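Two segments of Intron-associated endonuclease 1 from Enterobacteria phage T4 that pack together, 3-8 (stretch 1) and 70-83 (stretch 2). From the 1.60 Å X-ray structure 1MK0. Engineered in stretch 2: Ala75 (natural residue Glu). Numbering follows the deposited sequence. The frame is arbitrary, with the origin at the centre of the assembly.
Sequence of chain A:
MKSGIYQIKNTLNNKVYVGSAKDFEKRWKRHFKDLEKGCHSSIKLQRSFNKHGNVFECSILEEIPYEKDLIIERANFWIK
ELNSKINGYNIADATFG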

# COMPACT_ATOMS: atom_id res chain seq x y z
N SER A 3 6.30 -0.95 12.48
CA SER A 3 4.98 -1.24 11.94
C SER A 3 4.05 -0.04 11.84
O SER A 3 4.31 1.02 12.40
N GLY A 4 2.95 -0.23 11.11
CA GLY A 4 1.99 0.84 10.96
C GLY A 4 1.35 0.88 9.59
O GLY A 4 1.30 -0.12 8.88
N ILE A 5 0.86 2.07 9.24
CA ILE A 5 0.20 2.29 7.97
C ILE A 5 1.16 3.03 7.04
O ILE A 5 1.88 3.93 7.47
N TYR A 6 1.16 2.66 5.77
CA TYR A 6 2.04 3.28 4.80
C TYR A 6 1.32 3.58 3.50
O TYR A 6 0.20 3.14 3.28
N GLN A 7 1.99 4.33 2.63
CA GLN A 7 1.45 4.62 1.32
C GLN A 7 2.54 4.36 0.29
O GLN A 7 3.73 4.53 0.58
N ILE A 8 2.14 3.89 -0.88
CA ILE A 8 3.05 3.65 -1.99
C ILE A 8 2.50 4.60 -3.04
O ILE A 8 1.38 4.40 -3.53
N LEU A 70 -6.58 -1.89 15.84
CA LEU A 70 -6.00 -0.60 15.49
C LEU A 70 -5.69 -0.46 14.01
O LEU A 70 -6.05 0.53 13.39
N ILE A 71 -5.03 -1.47 13.46
CA ILE A 71 -4.62 -1.44 12.06
C ILE A 71 -5.76 -1.31 11.05
O ILE A 71 -5.69 -0.46 10.16
N ILE A 72 -6.79 -2.13 11.19
CA ILE A 72 -7.90 -2.05 10.25
C ILE A 72 -8.58 -0.68 10.28
O ILE A 72 -8.83 -0.09 9.23
N GLU A 73 -8.84 -0.16 11.47
CA GLU A 73 -9.49 1.14 11.58
C GLU A 73 -8.65 2.26 10.97
O GLU A 73 -9.16 3.09 10.22
N ARG A 74 -7.36 2.28 11.29
CA ARG A 74 -6.47 3.31 10.78
C ARG A 74 -6.17 3.14 9.29
O ARG A 74 -6.02 4.13 8.58
N ALA A 75 -6.08 1.90 8.83
CA ALA A 75 -5.83 1.66 7.42
C ALA A 75 -7.03 2.18 6.63
O ALA A 75 -6.87 2.86 5.61
N ASN A 76 -8.24 1.87 7.10
CA ASN A 76 -9.44 2.34 6.41
C ASN A 76 -9.57 3.85 6.47
O ASN A 76 -10.08 4.47 5.54
N PHE A 77 -9.10 4.44 7.56
CA PHE A 77 -9.16 5.89 7.68
C PHE A 77 -8.35 6.51 6.54
O PHE A 77 -8.83 7.39 5.84
N TRP A 78 -7.12 6.04 6.36
CA TRP A 78 -6.26 6.56 5.31
C TRP A 78 -6.72 6.24 3.90
O TRP A 78 -6.53 7.05 3.00
N ILE A 79 -7.33 5.08 3.71
CA ILE A 79 -7.83 4.71 2.38
C ILE A 79 -8.90 5.72 1.97
O ILE A 79 -8.94 6.17 0.83
N LYS A 80 -9.76 6.07 2.92
CA LYS A 80 -10.83 7.03 2.64
C LYS A 80 -10.27 8.45 2.56
O LYS A 80 -10.63 9.22 1.67
N GLU A 81 -9.39 8.79 3.50
CA GLU A 81 -8.80 10.12 3.54
C GLU A 81 -8.07 10.46 2.25
O GLU A 81 -8.17 11.58 1.73
N LEU A 82 -7.34 9.48 1.71
CA LEU A 82 -6.58 9.67 0.49
C LEU A 82 -7.33 9.21 -0.76
O LEU A 82 -6.78 9.22 -1.86
N ASN A 83 -8.58 8.80 -0.57
CA ASN A 83 -9.44 8.36 -1.68
C ASN A 83 -8.67 7.37 -2.56
O ASN A 83 -8.71 7.45 -3.78

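The helix of stretch 2 runs roughly along the strand of stretch 1, their N-to-C directions differing by 24° and their axes approaching to 8.6 Å. No hydrogen bond crosses between them, and the contact is made by van der Waals packing, most of which gathers around a single residue, Ile5, which is buried and points toward the helix with chi1 and chi2 both in the m well.

At the start of the helical segment, Leu70 lies out of reach, and the first contact comes from Ile71. Its CA-to-CB bond points sideways, but an m, m rotamer brings the end of the side chain nearer to the strand, so that CD1 of Ile71 lies 4.0 Å from CD1 of Ile5. The same Ile71 CD1 comes within 4.3 Å of CA of Gly4. The backbone angles of Gly4 themselves call for glycine, because a CB there would be jammed against the carbonyl O of Ser3.

Ile72 points away and Glu73 is out of reach. Arg74 returns toward the strand, and its CB sits 4.0 Å from CG1 of Ile5. Beyond this aliphatic base the chain, with chi1 to chi3 all m, leads away, and its NE and NH2 find hydrogen-bonding partners elsewhere in the structure.

Ala75, an engineered residue replacing the natural Glu, stands at the closest CA pairing with Ile5, 6.1 Å from CA to CA. Its CB points sideways and lies 3.9 Å from CD1 of Ile5. CD1 of Ile5 also packs on the helix backbone, 3.8 Å from both O of Ile71 and N of Ala75, two atoms already joined by a 2.7 Å hydrogen bond within the helix. A nonpolar group can therefore rest here without depriving either atom of its partner.

Asn76 and Phe77 take no part. One turn beyond Arg74, Trp78 points toward the strand with chi1 m and chi2 at 113°, and its CD1 meets CG2 of Ile5 at 3.8 Å, an oblique approach to the ring. Its NE1 is hydrogen-bonded elsewhere in the structure.

Ile79, Lys80 and Glu81 stay out of reach. Leu82, with chi1 m and chi2 t, points back toward the strand and places CD1 3.6 Å from NE2 of Gln7, whose p, t side chain extends to meet it; this is a van der Waals contact between an amide and a methyl. Asn83 then adopts positive phi in a Schellman motif, with its side chain clear of the strand.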

# COMPACT_ATOMS: atom_id res chain seq x y z
CB SER A 3 4.30 -2.31 12.79
OG SER A 3 4.16 -1.86 14.13
CB ILE A 5 -1.07 3.15 8.15
CG1 ILE A 5 -1.93 2.57 9.28
CG2 ILE A 5 -1.85 3.22 6.85
CD1 ILE A 5 -2.37 1.14 9.06
CB TYR A 6 3.23 2.35 4.52
CG TYR A 6 2.81 1.05 3.89
CD1 TYR A 6 2.56 0.96 2.51
CD2 TYR A 6 2.60 -0.09 4.66
CE1 TYR A 6 2.11 -0.22 1.94
CE2 TYR A 6 2.15 -1.27 4.10
CZ TYR A 6 1.90 -1.33 2.73
OH TYR A 6 1.44 -2.49 2.18
CB GLN A 7 0.99 6.09 1.21
CG GLN A 7 2.12 7.12 1.30
CD GLN A 7 1.65 8.54 1.04
OE1 GLN A 7 2.42 9.49 1.18
NE2 GLN A 7 0.39 8.69 0.64
CB ILE A 8 2.99 2.19 -2.50
CG1 ILE A 8 3.46 1.24 -1.40
CG2 ILE A 8 3.86 2.04 -3.75
CD1 ILE A 8 3.43 -0.23 -1.78
CB LEU A 70 -4.70 -0.37 16.26
CG LEU A 70 -4.69 -0.31 17.79
CD1 LEU A 70 -3.27 -0.02 18.25
CD2 LEU A 70 -5.65 0.75 18.29
CB ILE A 71 -3.79 -2.70 11.72
CG1 ILE A 71 -2.43 -2.62 12.44
CG2 ILE A 71 -3.58 -2.81 10.21
CD1 ILE A 71 -1.50 -1.52 11.92
CB ILE A 72 -8.94 -3.16 10.54
CG1 ILE A 72 -8.31 -4.53 10.24
CG2 ILE A 72 -10.18 -2.95 9.69
CD1 ILE A 72 -9.23 -5.71 10.51
CB GLU A 73 -9.79 1.48 13.04
CG GLU A 73 -10.54 2.79 13.19
CD GLU A 73 -10.91 3.10 14.63
OE1 GLU A 73 -11.41 2.19 15.32
OE2 GLU A 73 -10.71 4.25 15.06
CB ARG A 74 -5.17 3.34 11.58
CG ARG A 74 -5.39 3.71 13.04
CD ARG A 74 -6.19 5.00 13.16
NE ARG A 74 -5.46 6.16 12.66
CZ ARG A 74 -6.02 7.33 12.39
NH1 ARG A 74 -7.32 7.50 12.55
NH2 ARG A 74 -5.28 8.35 11.96
CB ALA A 75 -5.64 0.17 7.16
CB ASN A 76 -10.69 1.68 6.97
CG ASN A 76 -10.90 0.28 6.43
OD1 ASN A 76 -10.58 0.01 5.27
ND2 ASN A 76 -11.43 -0.61 7.25
CB PHE A 77 -8.55 6.37 9.00
CG PHE A 77 -8.35 7.85 9.06
CD1 PHE A 77 -9.42 8.71 9.26
CD2 PHE A 77 -7.09 8.41 8.83
CE1 PHE A 77 -9.25 10.09 9.24
CE2 PHE A 77 -6.90 9.78 8.81
CZ PHE A 77 -7.99 10.63 9.01
CB TRP A 78 -4.82 6.10 5.53
CG TRP A 78 -4.18 6.84 6.67
CD1 TRP A 78 -3.79 6.33 7.88
CD2 TRP A 78 -3.92 8.24 6.73
NE1 TRP A 78 -3.31 7.33 8.68
CE2 TRP A 78 -3.38 8.52 8.00
CE3 TRP A 78 -4.10 9.30 5.82
CZ2 TRP A 78 -3.01 9.81 8.39
CZ3 TRP A 78 -3.73 10.58 6.21
CH2 TRP A 78 -3.19 10.83 7.48
CB ILE A 79 -8.44 3.30 2.38
CG1 ILE A 79 -7.33 2.25 2.46
CG2 ILE A 79 -9.27 3.08 1.12
CD1 ILE A 79 -7.84 0.83 2.63
CB LYS A 80 -11.89 6.94 3.73
CG LYS A 80 -13.13 7.79 3.48
CD LYS A 80 -14.21 7.51 4.50
CE LYS A 80 -15.48 8.28 4.20
NZ LYS A 80 -16.56 7.94 5.16
CB GLU A 81 -7.82 10.21 4.72
CG GLU A 81 -7.24 11.60 4.95
CD GLU A 81 -8.26 12.59 5.49
OE1 GLU A 81 -7.90 13.77 5.65
OE2 GLU A 81 -9.41 12.19 5.75
CB LEU A 82 -5.23 8.95 0.59
CG LEU A 82 -4.39 9.33 1.82
CD1 LEU A 82 -3.05 8.61 1.77
CD2 LEU A 82 -4.17 10.84 1.85
CB ASN A 83 -9.86 9.58 -2.49
CG ASN A 83 -10.96 9.28 -3.49
OD1 ASN A 83 -11.94 8.62 -3.15
ND2 ASN A 83 -10.80 9.77 -4.71